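Local coordinates for tRNA (adenine-N(1)-)-methyltransferase (Thermus thermophilus, PDB 2PWY), which catalyses the S-adenosyl-L-methionine-dependent methylation of N1 of adenosine 58 in tRNA and is required for cell growth at extreme temperatures, at the interface of chains A and B and the interface of chains A and C. Sequence-based numbering; all coordinates share one arbitrary frame. Chains: chain A/B/C, tRNA (adenine-N(1)-)-methyltransferase.

Contacts 1 and 2 are patches of two different two-fold interfaces of the homotetramer, a dimer of dimers, and the centres of their C-alpha atoms lie about 25 Å apart. Both draw on the long strand 216-232 and the short strand 235-238. In contact 1 chain A lends the end of the long strand, with A:Trp229 and A:Val231, to chain B; in contact 2 A:Glu223, further back in that strand, faces chain C. A:Trp229 is central to contact 1, and its counterpart C:Trp229 lies at the margin of contact 2. One strand thus helps to join each subunit to two neighbours, contact 2 adding a salt bridge to its packing.

Contact 1: the interface of chains A and B. Residues chain A 229, 231, 233, 236; chain B 201, 205, 208, 221.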
loop_
_atom_site.group_PDB
_atom_site.type_symbol
_atom_site.label_atom_id
_atom_site.label_comp_id
_atom_site.label_asym_id
_atom_site.label_seq_id
_atom_site.Cartn_x
_atom_site.Cartn_y
_atom_site.Cartn_z
ATOM N N TRP A 229 -0.689 8.719 8.964
ATOM C CA TRP A 229 -1.694 9.729 8.690
ATOM C C TRP A 229 -1.326 11.056 9.326
ATOM O O TRP A 229 -0.665 11.101 10.387
ATOM C CB TRP A 229 -3.071 9.285 9.217
ATOM C CG TRP A 229 -3.766 8.247 8.391
ATOM C CD1 TRP A 229 -3.307 6.994 8.061
ATOM C CD2 TRP A 229 -5.067 8.366 7.812
ATOM N NE1 TRP A 229 -4.259 6.329 7.312
ATOM C CE2 TRP A 229 -5.343 7.149 7.141
ATOM C CE3 TRP A 229 -6.037 9.379 7.807
ATOM C CZ2 TRP A 229 -6.550 6.929 6.450
ATOM C CZ3 TRP A 229 -7.232 9.162 7.113
ATOM C CH2 TRP A 229 -7.472 7.946 6.448
ATOM N N VAL A 231 -3.282 13.976 11.040
ATOM C CA VAL A 231 -4.585 14.278 11.602
ATOM C C VAL A 231 -4.461 15.512 12.482
ATOM O O VAL A 231 -3.806 15.479 13.523
ATOM C CB VAL A 231 -5.168 13.090 12.404
ATOM C CG1 VAL A 231 -6.535 13.453 13.004
ATOM C CG2 VAL A 231 -5.289 11.852 11.519
ATOM N N LEU A 233 -7.587 17.916 13.195
ATOM C CA LEU A 233 -8.987 18.078 12.797
ATOM C C LEU A 233 -9.301 19.527 12.434
ATOM O O LEU A 233 -8.940 20.442 13.191
ATOM C CB LEU A 233 -9.937 17.568 13.886
ATOM C CG LEU A 233 -9.877 16.075 14.234
ATOM C CD1 LEU A 233 -10.834 15.726 15.375
ATOM C CD2 LEU A 233 -10.166 15.224 13.001
ATOM N N ALA A 236 -7.467 15.337 7.949
ATOM C CA ALA A 236 -7.242 13.926 8.250
ATOM C C ALA A 236 -7.048 13.176 6.947
ATOM O O ALA A 236 -8.010 12.966 6.204
ATOM C CB ALA A 236 -8.434 13.333 9.011
ATOM N N ILE B 201 -12.172 4.414 10.913
ATOM C CA ILE B 201 -11.581 5.759 10.955
ATOM C C ILE B 201 -12.454 6.709 11.773
ATOM O O ILE B 201 -11.949 7.650 12.377
ATOM C CB ILE B 201 -11.278 6.303 9.525
ATOM C CG1 ILE B 201 -10.270 7.473 9.559
ATOM C CG2 ILE B 201 -12.575 6.706 8.809
ATOM C CD1 ILE B 201 -8.900 7.145 10.150
ATOM N N LEU B 205 -11.224 9.271 14.656
ATOM C CA LEU B 205 -11.585 10.690 14.753
ATOM C C LEU B 205 -12.294 11.030 16.087
ATOM O O LEU B 205 -12.021 12.067 16.694
ATOM C CB LEU B 205 -12.431 11.110 13.543
ATOM C CG LEU B 205 -11.798 10.890 12.151
ATOM C CD1 LEU B 205 -12.810 11.039 11.009
ATOM C CD2 LEU B 205 -10.602 11.807 11.937
ATOM N N VAL B 208 -9.553 11.002 18.849
ATOM C CA VAL B 208 -8.763 12.224 18.693
ATOM C C VAL B 208 -9.486 13.444 19.278
ATOM O O VAL B 208 -8.880 14.214 20.033
ATOM C CB VAL B 208 -8.343 12.451 17.212
ATOM C CG1 VAL B 208 -7.724 13.843 17.031
ATOM C CG2 VAL B 208 -7.349 11.370 16.787
ATOM N N VAL B 221 -1.225 8.326 13.936
ATOM C CA VAL B 221 -2.357 7.536 13.471
ATOM C C VAL B 221 -1.765 6.795 12.277
ATOM O O VAL B 221 -1.311 7.425 11.317
ATOM C CB VAL B 221 -3.548 8.411 13.009
ATOM C CG1 VAL B 221 -4.620 7.548 12.307
ATOM C CG2 VAL B 221 -4.143 9.163 14.182
HETATM O O HOH W 1 0.962 9.497 12.106
#
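The backbone carbonyl oxygen of B:Val221 accepts a hydrogen bond from the amide N of A:Trp229 at 2.8 Å, the donor lying nearly in line with the C=O bond (170° at the oxygen). Strand 216-232 of one class I-like methyltransferase subunit thereby meets the same strand of its neighbour within the tetramer. Water 1 backs this junction: it lies 2.9 Å from the carbonyl O of A:Trp229 and 3.1 Å from the amide N of B:Val221, bridging the two backbones, and a longer contact joins it to the carbonyl of B:Val221.

The two methyls of B:Val221 divide their work. CG1 of B:Val221, anti to the backbone N (chi1 170°), packs against CB of A:Trp229 at 3.9 Å, while CG2 meets CG2 of A:Val231, the two valine side chains crossing at about a right angle.

Helix 201-210 of chain B adds further apolar contacts. At one end of it, the CD1 methyl of B:Ile201 sits 4.0 Å above one face of the A:Trp229 indole, displaced toward the rim and touching the six-membered ring at CZ3 and CH2. One turn on, B:Leu205 sets its CD2 branch against both CD2 of A:Leu233, 3.6 Å away, and the CB methyl of A:Ala236 at 3.9 Å. The other branch of A:Leu233 turns to B:Val208, three residues further along the helix: CD1 of the leucine meets CG1 of the valine at 4.0 Å.

Contact 2: the interface of chains A and C. Residues chain A 223, 244-245, 248; chain C 227, 229, 238.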
loop_
_atom_site.group_PDB
_atom_site.type_symbol
_atom_site.label_atom_id
_atom_site.label_comp_id
_atom_site.label_asym_id
_atom_site.label_seq_id
_atom_site.Cartn_x
_atom_site.Cartn_y
_atom_site.Cartn_z
ATOM N N GLU A 223 7.046 -7.169 2.713
ATOM C CA GLU A 223 7.330 -5.753 2.861
ATOM C C GLU A 223 6.468 -5.211 3.986
ATOM O O GLU A 223 5.232 -5.350 3.966
ATOM C CB GLU A 223 6.946 -4.979 1.596
ATOM C CG GLU A 223 7.554 -5.448 0.316
ATOM C CD GLU A 223 6.933 -4.738 -0.861
ATOM O OE1 GLU A 223 6.443 -5.420 -1.786
ATOM O OE2 GLU A 223 6.908 -3.484 -0.836
ATOM N N GLY A 244 8.390 5.057 1.247
ATOM C CA GLY A 244 7.742 4.067 0.373
ATOM C C GLY A 244 8.305 2.664 0.515
ATOM O O GLY A 244 7.592 1.660 0.353
ATOM N N HIS A 245 9.592 2.592 0.821
ATOM C CA HIS A 245 10.276 1.307 0.888
ATOM C C HIS A 245 11.536 1.482 1.702
ATOM O O HIS A 245 12.165 2.542 1.656
ATOM C CB HIS A 245 10.635 0.832 -0.522
ATOM C CG HIS A 245 11.392 -0.458 -0.549
ATOM N ND1 HIS A 245 10.806 -1.671 -0.260
ATOM C CD2 HIS A 245 12.688 -0.722 -0.832
ATOM C CE1 HIS A 245 11.712 -2.629 -0.363
ATOM N NE2 HIS A 245 12.861 -2.079 -0.710
ATOM N N PHE A 248 13.002 -5.522 1.947
ATOM C CA PHE A 248 12.240 -6.741 2.077
ATOM C C PHE A 248 12.760 -7.548 3.249
ATOM O O PHE A 248 13.950 -7.494 3.551
ATOM C CB PHE A 248 12.392 -7.568 0.801
ATOM C CG PHE A 248 11.917 -6.850 -0.416
ATOM C CD1 PHE A 248 10.577 -6.902 -0.766
ATOM C CD2 PHE A 248 12.794 -6.093 -1.189
ATOM C CE1 PHE A 248 10.103 -6.210 -1.885
ATOM C CE2 PHE A 248 12.334 -5.412 -2.328
ATOM C CZ PHE A 248 10.993 -5.463 -2.662
ATOM N N ARG C 227 2.464 2.781 -7.226
ATOM C CA ARG C 227 3.682 2.517 -6.472
ATOM C C ARG C 227 4.823 2.352 -7.452
ATOM O O ARG C 227 4.915 1.336 -8.144
ATOM C CB ARG C 227 3.492 1.259 -5.627
ATOM C CG ARG C 227 4.661 0.883 -4.741
ATOM C CD ARG C 227 4.238 -0.310 -3.859
ATOM N NE ARG C 227 5.300 -0.852 -2.995
ATOM C CZ ARG C 227 5.859 -0.206 -1.970
ATOM N NH1 ARG C 227 5.511 1.048 -1.672
ATOM N NH2 ARG C 227 6.793 -0.810 -1.255
ATOM N N TRP C 229 8.640 1.886 -8.869
ATOM C CA TRP C 229 9.888 1.200 -8.592
ATOM C C TRP C 229 11.065 1.933 -9.209
ATOM O O TRP C 229 10.932 2.592 -10.264
ATOM C CB TRP C 229 9.853 -0.240 -9.135
ATOM C CG TRP C 229 9.045 -1.207 -8.328
ATOM C CD1 TRP C 229 7.710 -1.122 -8.008
ATOM C CD2 TRP C 229 9.518 -2.430 -7.758
ATOM N NE1 TRP C 229 7.332 -2.230 -7.275
ATOM C CE2 TRP C 229 8.421 -3.043 -7.105
ATOM C CE3 TRP C 229 10.763 -3.077 -7.750
ATOM C CZ2 TRP C 229 8.542 -4.271 -6.426
ATOM C CZ3 TRP C 229 10.883 -4.292 -7.070
ATOM C CH2 TRP C 229 9.777 -4.871 -6.420
ATOM N N PRO C 238 10.941 -0.898 -4.804
ATOM C CA PRO C 238 10.008 0.222 -4.777
ATOM C C PRO C 238 10.749 1.492 -4.362
ATOM O O PRO C 238 11.645 1.423 -3.511
ATOM C CB PRO C 238 8.997 -0.201 -3.711
ATOM C CG PRO C 238 9.015 -1.685 -3.767
ATOM C CD PRO C 238 10.455 -2.039 -4.004
HETATM O O HOH W 2 5.560 -3.714 -3.585
#
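C:Arg227 reaches across this face of the tetramer and grips the carbonyl oxygen of A:Gly244 end-on. C:Arg227 NH1 lies 3.0 Å and NH2 3.1 Å from A:Gly244 O, which stays in the guanidinium plane while both nitrogens approach from the same face of the carbonyl plane. NH2 of C:Arg227 also forms a salt bridge with the carboxylate OE2 of A:Glu223 at 2.7 Å, that oxygen tilted 24° out of the guanidinium plane. The carboxylate and guanidinium planes are turned 23° from each other as the two side chains slide past in opposite directions. Water 2 completes the link between them, 2.9 Å from C:Arg227 NE and 2.6 Å from A:Glu223 OE1.

The arginine chain is extended from CG to NE, with CG pointing away from its backbone N (chi1 -178°), which carries the guanidinium out to chain A. Were an alanine to stand in place of C:Arg227, the A:Glu223 carboxylate would probably lose its opposite charge and the A:Gly244 carbonyl both of these donors.

Behind the polar cluster, CB of C:Pro238 lies over one face of the guanidinium, toward its rim, and probably helps to fix its rotation. The same proline presses CD over the centre of the A:His245 imidazole, 3.8 Å from the ring centroid, in a CH-pi contact. Further out, A:His245 CE1 lies over one face of the A:Phe248 ring, toward its rim. A:Phe248 CZ meets CD of C:Pro238 at 3.7 Å and CH2 of C:Trp229 at 4.0 Å.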